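Local coordinates for protein short-chain dehydrogenase/reductase SDR (Burkholderia phymatum, PDB 5IG2) that binds NAD in a Rossmann-fold domain and probably acts as an oxidoreductase on CH-OH groups, as other short-chain dehydrogenases/reductases do, at residues R53-D56 against T57-A61; W108-S111 against A112-A116; R273-D276 against I277-R281. One frame throughout, in Å; residues are numbered along the deposited sequence.

Contact 1: residues R53-D56 against T57-A61; sequences RTVD and TLRAA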
ATOM      1  N   ARG B  53      11.430  -7.738 -40.047  1.00 15.06           N
ATOM      2  CA  ARG B  53      10.760  -7.922 -38.764  1.00 16.70           C
ATOM      3  C   ARG B  53       9.484  -8.741 -38.929  1.00 15.64           C
ATOM      4  O   ARG B  53       9.203  -9.638 -38.121  1.00 14.01           O
ATOM      5  CB  ARG B  53      10.455  -6.566 -38.124  1.00 13.73           C
ATOM      6  CG  ARG B  53      11.685  -5.791 -37.672  1.00 12.51           C
ATOM      7  CD  ARG B  53      12.456  -6.539 -36.598  1.00 13.90           C
ATOM      8  NE  ARG B  53      11.610  -6.818 -35.438  1.00 17.82           N
ATOM      9  CZ  ARG B  53      11.820  -7.819 -34.591  1.00 20.88           C
ATOM     10  NH1 ARG B  53      12.859  -8.630 -34.766  1.00 16.22           N
ATOM     11  NH2 ARG B  53      10.996  -8.005 -33.565  1.00 21.19           N
ATOM     12  N   THR B  54       8.704  -8.449 -39.978  1.00 13.26           N
ATOM     13  CA  THR B  54       7.485  -9.210 -40.244  1.00 14.53           C
ATOM     14  C   THR B  54       7.795 -10.693 -40.420  1.00 14.56           C
ATOM     15  O   THR B  54       7.152 -11.554 -39.807  1.00 13.34           O
ATOM     16  CB  THR B  54       6.781  -8.661 -41.493  1.00 14.61           C
ATOM     17  OG1 THR B  54       6.359  -7.309 -41.258  1.00 15.94           O
ATOM     18  CG2 THR B  54       5.565  -9.516 -41.849  1.00 11.49           C
ATOM     19  N   VAL B  55       8.791 -11.005 -41.256  1.00 12.52           N
ATOM     20  CA  VAL B  55       9.160 -12.396 -41.512  1.00 15.20           C
ATOM     21  C   VAL B  55       9.644 -13.069 -40.229  1.00 17.04           C
ATOM     22  O   VAL B  55       9.248 -14.197 -39.911  1.00 15.30           O
ATOM     23  CB  VAL B  55      10.229 -12.466 -42.621  1.00 14.48           C
ATOM     24  CG1 VAL B  55      10.844 -13.862 -42.689  1.00 13.89           C
ATOM     25  CG2 VAL B  55       9.643 -12.057 -43.974  1.00 12.78           C
ATOM     26  N   ASP B  56      10.520 -12.386 -39.485  1.00 12.73           N
ATOM     27  CA  ASP B  56      11.089 -12.948 -38.266  1.00 13.26           C
ATOM     28  C   ASP B  56       9.994 -13.358 -37.286  1.00 17.59           C
ATOM     29  O   ASP B  56       9.978 -14.489 -36.784  1.00 17.50           O
ATOM     30  CB  ASP B  56      12.033 -11.926 -37.629  1.00 12.79           C
ATOM     31  CG  ASP B  56      12.806 -12.493 -36.457  1.00 20.45           C
ATOM     32  OD1 ASP B  56      12.225 -12.623 -35.358  1.00 22.53           O
ATOM     33  OD2 ASP B  56      14.006 -12.800 -36.629  1.00 22.06           O
ATOM     34  N   THR B  57       9.049 -12.450 -37.026  1.00 13.99           N
ATOM     35  CA  THR B  57       7.997 -12.711 -36.053  1.00 14.88           C
ATOM     36  C   THR B  57       7.071 -13.835 -36.511  1.00 16.46           C
ATOM     37  O   THR B  57       6.717 -14.716 -35.716  1.00 17.74           O
ATOM     38  CB  THR B  57       7.226 -11.419 -35.801  1.00 15.96           C
ATOM     39  OG1 THR B  57       8.095 -10.510 -35.121  1.00 19.42           O
ATOM     40  CG2 THR B  57       5.998 -11.669 -34.927  1.00 18.55           C
ATOM     41  N   LEU B  58       6.683 -13.834 -37.787  1.00 14.43           N
ATOM     42  CA  LEU B  58       5.863 -14.924 -38.310  1.00 13.61           C
ATOM     43  C   LEU B  58       6.584 -16.264 -38.220  1.00 16.00           C
ATOM     44  O   LEU B  58       5.994 -17.271 -37.810  1.00 15.86           O
ATOM     45  CB  LEU B  58       5.465 -14.625 -39.750  1.00 10.39           C
ATOM     46  CG  LEU B  58       4.432 -13.505 -39.897  1.00 17.39           C
ATOM     47  CD1 LEU B  58       4.230 -13.171 -41.359  1.00 17.28           C
ATOM     48  CD2 LEU B  58       3.094 -13.880 -39.239  1.00 17.52           C
ATOM     49  N   ARG B  59       7.860 -16.302 -38.602  1.00 13.97           N
ATOM     50  CA  ARG B  59       8.610 -17.547 -38.522  1.00 13.16           C
ATOM     51  C   ARG B  59       8.724 -18.035 -37.079  1.00 17.76           C
ATOM     52  O   ARG B  59       8.579 -19.234 -36.804  1.00 19.86           O
ATOM     53  CB  ARG B  59       9.985 -17.342 -39.143  1.00 13.48           C
ATOM     54  CG  ARG B  59      10.872 -18.564 -39.132  1.00 19.70           C
ATOM     55  CD  ARG B  59      12.183 -18.230 -39.833  1.00 17.38           C
ATOM     56  NE  ARG B  59      11.959 -17.975 -41.252  1.00 18.10           N
ATOM     57  CZ  ARG B  59      12.616 -17.070 -41.969  1.00 20.76           C
ATOM     58  NH1 ARG B  59      13.544 -16.306 -41.395  1.00 20.85           N
ATOM     59  NH2 ARG B  59      12.345 -16.926 -43.261  1.00 17.24           N
ATOM     60  N   ALA B  60       8.978 -17.117 -36.140  1.00 18.22           N
ATOM     61  CA  ALA B  60       9.087 -17.501 -34.734  1.00 19.91           C
ATOM     62  C   ALA B  60       7.779 -18.085 -34.210  1.00 20.86           C
ATOM     63  O   ALA B  60       7.797 -18.945 -33.324  1.00 21.40           O
ATOM     64  CB  ALA B  60       9.510 -16.295 -33.889  1.00 16.35           C
ATOM     65  N   ALA B  61       6.641 -17.638 -34.740  1.00 19.58           N
ATOM     66  CA  ALA B  61       5.358 -18.224 -34.378  1.00 21.43           C
ATOM     67  C   ALA B  61       5.024 -19.473 -35.187  1.00 24.29           C
ATOM     68  O   ALA B  61       3.919 -20.005 -35.042  1.00 27.14           O
ATOM     69  CB  ALA B  61       4.239 -17.198 -34.542  1.00 20.92           C
TER
HETATM   70  O   HOH W   1      10.309 -11.594 -33.590  1.00 26.80           O
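Four consecutive i to i+4 hydrogen bonds tie Arg53-Asp56 to Thr57-Ala60, the last turns of helix 48-60. Thr57 N reaches Arg53 O at 3.0 Å and Arg59 N reaches Val55 O at 2.8 Å. Among the side chains the polar link is indirect. One water lies 2.8 Å from Asp56 OD1, to which it donates, and 2.9 Å from Thr57 OG1. The hydroxyl faces this water because it stands anti to its own carbonyl carbon (chi1 -68°). The packing contacts follow the same spacing. Val55 CG1 sits over one face of the Arg59 guanidinium, 3.5 Å from NH2, where the arginine bends back at chi3 (-66°); that NH2 also donates to Val65 O at the start of the next strand. Thr54 CG2 and Leu58 CD1 run alongside at 3.9 Å, on the face where both residues meet Leu43 of strand 40-45. The helix of this beta-alpha-beta unit therefore has two chemistries: an apolar flank against the sheet, and a hydrated, charged flank at the subunit boundary, where the partner of Arg53 NH2 is Asp56 OD2 of the second subunit, joined to it by a salt bridge between chains.

Contact 2: residues W108-S111 against A112-A116; sequences WESS and ANDWA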
ATOM      1  N   TRP B 108      -2.620  19.910 -60.501  1.00 14.05           N
ATOM      2  CA  TRP B 108      -1.602  20.527 -61.355  1.00 16.53           C
ATOM      3  C   TRP B 108      -0.330  20.905 -60.601  1.00 17.58           C
ATOM      4  O   TRP B 108       0.692  21.172 -61.240  1.00 17.79           O
ATOM      5  CB  TRP B 108      -2.160  21.777 -62.045  1.00 13.76           C
ATOM      6  CG  TRP B 108      -2.659  22.802 -61.066  1.00 15.55           C
ATOM      7  CD1 TRP B 108      -1.942  23.821 -60.491  1.00 16.27           C
ATOM      8  CD2 TRP B 108      -3.983  22.887 -60.526  1.00 13.97           C
ATOM      9  NE1 TRP B 108      -2.746  24.534 -59.625  1.00 16.19           N
ATOM     10  CE2 TRP B 108      -4.000  23.978 -59.625  1.00 16.98           C
ATOM     11  CE3 TRP B 108      -5.156  22.142 -60.714  1.00 12.80           C
ATOM     12  CZ2 TRP B 108      -5.148  24.349 -58.919  1.00 19.89           C
ATOM     13  CZ3 TRP B 108      -6.295  22.505 -60.009  1.00 16.65           C
ATOM     14  CH2 TRP B 108      -6.285  23.605 -59.125  1.00 19.24           C
ATOM     15  N   GLU B 109      -0.358  20.946 -59.266  1.00 14.38           N
ATOM     16  CA  GLU B 109       0.851  21.276 -58.521  1.00 14.63           C
ATOM     17  C   GLU B 109       1.802  20.096 -58.354  1.00 16.32           C
ATOM     18  O   GLU B 109       2.960  20.312 -57.990  1.00 18.75           O
ATOM     19  CB  GLU B 109       0.486  21.820 -57.140  1.00 14.44           C
ATOM     20  CG  GLU B 109      -0.242  23.141 -57.206  1.00 15.18           C
ATOM     21  CD  GLU B 109      -0.589  23.678 -55.833  1.00 19.07           C
ATOM     22  OE1 GLU B 109      -0.614  22.886 -54.877  1.00 19.95           O
ATOM     23  OE2 GLU B 109      -0.845  24.892 -55.717  1.00 21.96           O
ATOM     24  N   SER B 110       1.344  18.867 -58.585  1.00 15.73           N
ATOM     25  CA  SER B 110       2.209  17.701 -58.459  1.00 15.50           C
ATOM     26  C   SER B 110       3.212  17.645 -59.608  1.00 15.42           C
ATOM     27  O   SER B 110       2.981  18.172 -60.697  1.00 17.05           O
ATOM     28  CB  SER B 110       1.385  16.418 -58.446  1.00 14.80           C
ATOM     29  OG  SER B 110       0.567  16.322 -57.291  1.00 17.75           O
ATOM     30  N   SER B 111       4.328  16.971 -59.362  1.00 12.87           N
ATOM     31  CA  SER B 111       5.395  16.890 -60.346  1.00 17.45           C
ATOM     32  C   SER B 111       5.216  15.673 -61.247  1.00 19.53           C
ATOM     33  O   SER B 111       4.457  14.747 -60.942  1.00 16.83           O
ATOM     34  CB  SER B 111       6.751  16.805 -59.649  1.00 17.37           C
ATOM     35  OG  SER B 111       6.814  15.596 -58.912  1.00 14.98           O
ATOM     36  N   ALA B 112       5.942  15.680 -62.373  1.00 18.43           N
ATOM     37  CA  ALA B 112       6.033  14.475 -63.193  1.00 19.11           C
ATOM     38  C   ALA B 112       6.531  13.293 -62.368  1.00 16.87           C
ATOM     39  O   ALA B 112       6.049  12.162 -62.524  1.00 15.09           O
ATOM     40  CB  ALA B 112       6.954  14.716 -64.394  1.00 14.80           C
ATOM     41  N   ASN B 113       7.496  13.539 -61.476  1.00 19.29           N
ATOM     42  CA  ASN B 113       8.007  12.472 -60.622  1.00 19.83           C
ATOM     43  C   ASN B 113       6.910  11.904 -59.726  1.00 17.13           C
ATOM     44  O   ASN B 113       6.900  10.701 -59.433  1.00 16.66           O
ATOM     45  CB  ASN B 113       9.175  12.980 -59.766  1.00 18.62           C
ATOM     46  CG  ASN B 113      10.496  13.028 -60.521  1.00 20.13           C
ATOM     47  OD1 ASN B 113      10.619  12.510 -61.634  1.00 22.41           O
ATOM     48  ND2 ASN B 113      11.496  13.643 -59.903  1.00 18.57           N
ATOM     49  N   ASP B 114       5.992  12.755 -59.256  1.00 15.25           N
ATOM     50  CA  ASP B 114       4.891  12.258 -58.433  1.00 14.48           C
ATOM     51  C   ASP B 114       4.037  11.268 -59.216  1.00 15.68           C
ATOM     52  O   ASP B 114       3.668  10.202 -58.705  1.00 16.17           O
ATOM     53  CB  ASP B 114       4.017  13.410 -57.932  1.00 11.17           C
ATOM     54  CG  ASP B 114       4.723  14.314 -56.930  1.00 20.14           C
ATOM     55  OD1 ASP B 114       5.673  13.867 -56.250  1.00 17.83           O
ATOM     56  OD2 ASP B 114       4.309  15.494 -56.836  1.00 20.73           O
ATOM     57  N   TRP B 115       3.691  11.624 -60.456  1.00 15.41           N
ATOM     58  CA  TRP B 115       2.916  10.722 -61.303  1.00 13.70           C
ATOM     59  C   TRP B 115       3.667   9.417 -61.546  1.00 14.87           C
ATOM     60  O   TRP B 115       3.094   8.330 -61.429  1.00 15.68           O
ATOM     61  CB  TRP B 115       2.593  11.395 -62.638  1.00 13.36           C
ATOM     62  CG  TRP B 115       1.573  12.492 -62.576  1.00 14.69           C
ATOM     63  CD1 TRP B 115       1.812  13.827 -62.415  1.00 13.92           C
ATOM     64  CD2 TRP B 115       0.153  12.353 -62.719  1.00 14.68           C
ATOM     65  NE1 TRP B 115       0.626  14.524 -62.419  1.00 13.88           N
ATOM     66  CE2 TRP B 115      -0.407  13.645 -62.609  1.00 13.86           C
ATOM     67  CE3 TRP B 115      -0.698  11.264 -62.920  1.00 12.21           C
ATOM     68  CZ2 TRP B 115      -1.784  13.876 -62.695  1.00 13.98           C
ATOM     69  CZ3 TRP B 115      -2.066  11.497 -63.003  1.00 12.44           C
ATOM     70  CH2 TRP B 115      -2.595  12.791 -62.889  1.00 12.30           C
ATOM     71  N   ALA B 116       4.947   9.510 -61.917  1.00 15.74           N
ATOM     72  CA  ALA B 116       5.728   8.305 -62.187  1.00 14.84           C
ATOM     73  C   ALA B 116       5.828   7.411 -60.954  1.00 14.71           C
ATOM     74  O   ALA B 116       5.787   6.178 -61.062  1.00 17.14           O
ATOM     75  CB  ALA B 116       7.123   8.691 -62.676  1.00 12.82           C
TER
HETATM   76  O   HOH W   2       0.600  17.438 -61.934  1.00 16.46           O
HETATM   77  O   HOH W   3       1.716  15.568 -55.067  1.00 25.00           O
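Ser111 and Asp114 bind each other reciprocally across the start of helix 112-140. From Asp114 CB outward, CB, CG and OD2 meet Ser111, while OD1 turns away to other partners. CB lies 3.3 Å from Ser111 O, and CG packs 3.2 Å from Ser111 OG. The carboxylate then divides its work. OD2 accepts from Ser111 N at 2.9 Å along an almost straight N-H (169°), the donor standing well above the carboxylate plane, and takes a further hydrogen bond from a water that also binds Ser110 OG. OD1 enters a salt bridge with Arg210 and a hydrogen bond from Asn216. In return Ser111 OG accepts from Asp114 N at 3.0 Å, with a more bent angle of 147°. The serine can do so because chi1 of 64° swings OG inward over the first turn, toward that amide; the hydroxyl is also hydrogen-bonded to Asn216. One turn along, Trp115 N donates to Ser111 O at 3.3 Å, and the same oxygen sits at the indole edge, 3.2 Å from CD1. A second water lies in the indole plane, accepting from Trp115 NE1 at 3.0 Å and donating to Ser110 O. Together the reciprocal bonds make a capping box with Ser111 as N-cap: the Asp114 amide and the N-cap amide both find acceptors, and the negative carboxylate would be favoured by the helix dipole and by Arg210.

Contact 3: residues R273-D276 against I277-R281; sequences RHED and IELQR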
ATOM      1  N   ARG B 273     -21.712   9.626 -56.850  1.00 12.70           N
ATOM      2  CA  ARG B 273     -20.885   9.711 -58.051  1.00 11.05           C
ATOM      3  C   ARG B 273     -21.525   8.970 -59.220  1.00 18.35           C
ATOM      4  O   ARG B 273     -21.530   9.466 -60.357  1.00 15.57           O
ATOM      5  CB  ARG B 273     -19.496   9.144 -57.767  1.00 10.69           C
ATOM      6  CG  ARG B 273     -18.620   9.073 -59.005  1.00 10.95           C
ATOM      7  CD  ARG B 273     -17.157   8.678 -58.714  1.00 11.30           C
ATOM      8  NE  ARG B 273     -16.449   8.665 -59.991  1.00 14.38           N
ATOM      9  CZ  ARG B 273     -16.380   7.613 -60.809  1.00 16.92           C
ATOM     10  NH1 ARG B 273     -16.920   6.444 -60.458  1.00 14.99           N
ATOM     11  NH2 ARG B 273     -15.772   7.732 -61.983  1.00 13.53           N
ATOM     12  N   HIS B 274     -22.062   7.771 -58.969  1.00 13.30           N
ATOM     13  CA  HIS B 274     -22.673   7.015 -60.057  1.00 13.87           C
ATOM     14  C   HIS B 274     -23.859   7.764 -60.644  1.00 15.21           C
ATOM     15  O   HIS B 274     -24.061   7.771 -61.866  1.00 17.59           O
ATOM     16  CB  HIS B 274     -23.090   5.627 -59.566  1.00 12.69           C
ATOM     17  CG  HIS B 274     -21.929   4.714 -59.306  1.00 16.74           C
ATOM     18  ND1 HIS B 274     -22.060   3.506 -58.654  1.00 18.20           N
ATOM     19  CD2 HIS B 274     -20.615   4.838 -59.612  1.00 16.16           C
ATOM     20  CE1 HIS B 274     -20.876   2.921 -58.576  1.00 17.93           C
ATOM     21  NE2 HIS B 274     -19.982   3.708 -59.149  1.00 16.09           N
ATOM     22  N   GLU B 275     -24.651   8.422 -59.792  1.00 13.64           N
ATOM     23  CA  GLU B 275     -25.800   9.135 -60.330  1.00 18.33           C
ATOM     24  C   GLU B 275     -25.385  10.425 -61.028  1.00 18.02           C
ATOM     25  O   GLU B 275     -26.087  10.876 -61.942  1.00 20.75           O
ATOM     26  CB  GLU B 275     -26.827   9.426 -59.239  1.00 21.98           C
ATOM     27  CG  GLU B 275     -28.163   9.853 -59.867  1.00 39.94           C
ATOM     28  CD  GLU B 275     -29.246  10.143 -58.853  1.00 47.25           C
ATOM     29  OE1 GLU B 275     -28.934  10.214 -57.641  1.00 51.94           O
ATOM     30  OE2 GLU B 275     -30.410  10.296 -59.284  1.00 47.40           O
ATOM     31  N   ASP B 276     -24.276  11.047 -60.604  1.00 14.53           N
ATOM     32  CA  ASP B 276     -23.709  12.142 -61.388  1.00 13.35           C
ATOM     33  C   ASP B 276     -23.492  11.676 -62.817  1.00 16.80           C
ATOM     34  O   ASP B 276     -23.951  12.308 -63.778  1.00 19.20           O
ATOM     35  CB  ASP B 276     -22.365  12.614 -60.818  1.00 12.81           C
ATOM     36  CG  ASP B 276     -22.474  13.367 -59.501  1.00 16.13           C
ATOM     37  OD1 ASP B 276     -23.576  13.815 -59.095  1.00 15.26           O
ATOM     38  OD2 ASP B 276     -21.394  13.516 -58.867  1.00 14.07           O
ATOM     39  N   ILE B 277     -22.788  10.550 -62.966  1.00 13.76           N
ATOM     40  CA  ILE B 277     -22.459  10.032 -64.290  1.00 15.07           C
ATOM     41  C   ILE B 277     -23.728   9.674 -65.045  1.00 15.70           C
ATOM     42  O   ILE B 277     -23.927  10.093 -66.188  1.00 16.82           O
ATOM     43  CB  ILE B 277     -21.518   8.821 -64.168  1.00 15.89           C
ATOM     44  CG1 ILE B 277     -20.168   9.246 -63.592  1.00 13.56           C
ATOM     45  CG2 ILE B 277     -21.371   8.112 -65.520  1.00 15.73           C
ATOM     46  CD1 ILE B 277     -19.357   8.078 -63.035  1.00 12.98           C
ATOM     47  N   GLU B 278     -24.614   8.908 -64.404  1.00 15.66           N
ATOM     48  CA  GLU B 278     -25.819   8.428 -65.076  1.00 17.75           C
ATOM     49  C   GLU B 278     -26.738   9.562 -65.504  1.00 22.41           C
ATOM     50  O   GLU B 278     -27.460   9.434 -66.503  1.00 26.71           O
ATOM     51  CB  GLU B 278     -26.560   7.460 -64.161  1.00 21.18           C
ATOM     52  CG  GLU B 278     -25.773   6.185 -63.884  1.00 22.89           C
ATOM     53  CD  GLU B 278     -26.392   5.362 -62.785  1.00 28.10           C
ATOM     54  OE1 GLU B 278     -27.555   5.649 -62.419  1.00 33.16           O
ATOM     55  OE2 GLU B 278     -25.715   4.438 -62.285  1.00 21.71           O
ATOM     56  N   LEU B 279     -26.732  10.675 -64.776  1.00 19.60           N
ATOM     57  CA  LEU B 279     -27.538  11.831 -65.140  1.00 22.24           C
ATOM     58  C   LEU B 279     -26.769  12.861 -65.958  1.00 20.92           C
ATOM     59  O   LEU B 279     -27.358  13.865 -66.367  1.00 22.47           O
ATOM     60  CB  LEU B 279     -28.109  12.486 -63.882  1.00 20.89           C
ATOM     61  CG  LEU B 279     -29.600  12.297 -63.673  1.00 25.76           C
ATOM     62  CD1 LEU B 279     -30.011  12.898 -62.332  1.00 27.48           C
ATOM     63  CD2 LEU B 279     -30.368  12.937 -64.825  1.00 24.18           C
ATOM     64  N   GLN B 280     -25.481  12.625 -66.230  1.00 22.56           N
ATOM     65  CA  GLN B 280     -24.622  13.580 -66.946  1.00 24.78           C
ATOM     66  C   GLN B 280     -24.551  14.905 -66.186  1.00 23.06           C
ATOM     67  O   GLN B 280     -24.469  15.993 -66.764  1.00 22.75           O
ATOM     68  CB  GLN B 280     -25.083  13.762 -68.398  1.00 27.79           C
ATOM     69  CG  GLN B 280     -25.104  12.440 -69.171  1.00 28.15           C
ATOM     70  CD  GLN B 280     -25.580  12.585 -70.604  1.00 38.64           C
ATOM     71  OE1 GLN B 280     -25.187  13.512 -71.320  1.00 42.46           O
ATOM     72  NE2 GLN B 280     -26.439  11.667 -71.033  1.00 43.00           N
ATOM     73  N   ARG B 281     -24.553  14.772 -64.866  1.00 18.24           N
ATOM     74  CA  ARG B 281     -24.584  15.839 -63.881  1.00 25.20           C
ATOM     75  C   ARG B 281     -23.155  16.254 -63.552  1.00 21.60           C
ATOM     76  O   ARG B 281     -22.289  15.396 -63.398  1.00 22.32           O
ATOM     77  CB  ARG B 281     -25.282  15.283 -62.630  1.00 25.61           C
ATOM     78  CG  ARG B 281     -25.900  16.229 -61.693  1.00 29.50           C
ATOM     79  CD  ARG B 281     -26.851  15.442 -60.790  1.00 23.23           C
ATOM     80  NE  ARG B 281     -26.161  14.485 -59.923  1.00 18.32           N
ATOM     81  CZ  ARG B 281     -26.788  13.691 -59.053  1.00 16.81           C
ATOM     82  NH1 ARG B 281     -28.109  13.740 -58.955  1.00 15.92           N
ATOM     83  NH2 ARG B 281     -26.101  12.852 -58.286  1.00 13.84           N
TER
HETATM   84  O   HOH W   4     -28.147  11.947 -56.083  1.00 27.99           O
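Arg281 grips Asp276 side-on, NE and NH2 both donating to the single oxygen OD1 at 2.8 Å each. The two bonds enter OD1 differently: NE meets the anti lone pair of OD1, whereas NH2 comes from above the carboxylate plane. OD1 nevertheless stays close to the guanidinium plane, the two flat groups standing 74° apart. Thr284 gives this oxygen a further hydrogen bond. Glu275 joins the network more loosely, through a long salt bridge from OE1 to Arg281 NH1 (3.9 Å) and through a water bound to OE1 and Arg281 NH2. The bend of Arg281 at chi3 (66°) turns its guanidinium back alongside the last turn, next to Glu275 and Asp276. Behind these charges the backbone closes: Arg281 N donates to Asp276 O at 2.8 Å, and Gln280 N to Ile277 O at 3.0 Å. Farther out, Ile277 CD1 rests over the centre of one face of the Arg273 guanidinium, 3.7 Å from CZ, while Arg273 NE pairs with Glu176 of the third subunit. His274 ND1 bonds to Glu278 OE2 of the third subunit, and Glu278 OE2 to His274 ND1 of that subunit. Positive phi at Gln280 (59°), with the two backbone bonds, identifies a Schellman motif at the C-terminal end of this helix.

The three contacts follow one another along the chain without touching, and all are local to helix ends. Contact 2 opens a helix with a capping box, contact 3 closes one with a Schellman motif, and contact 1 spans the final turns of another. Contacts 1 and 3 lie on opposite sides of the chain's centre, their centres 48 Å apart; contacts 2 and 3 are nearer, about 14 Å between closest atoms, and both meet the third subunit, whereas contact 1 meets the second. All stand back from the cofactor: the side chain of Thr54 in contact 1 is about 8 Å from the bound NAD, that of Asp114 in contact 2 about 13 Å, and that of Arg273 in contact 3 about 11 Å from the side chain of NAD-binding Lys168.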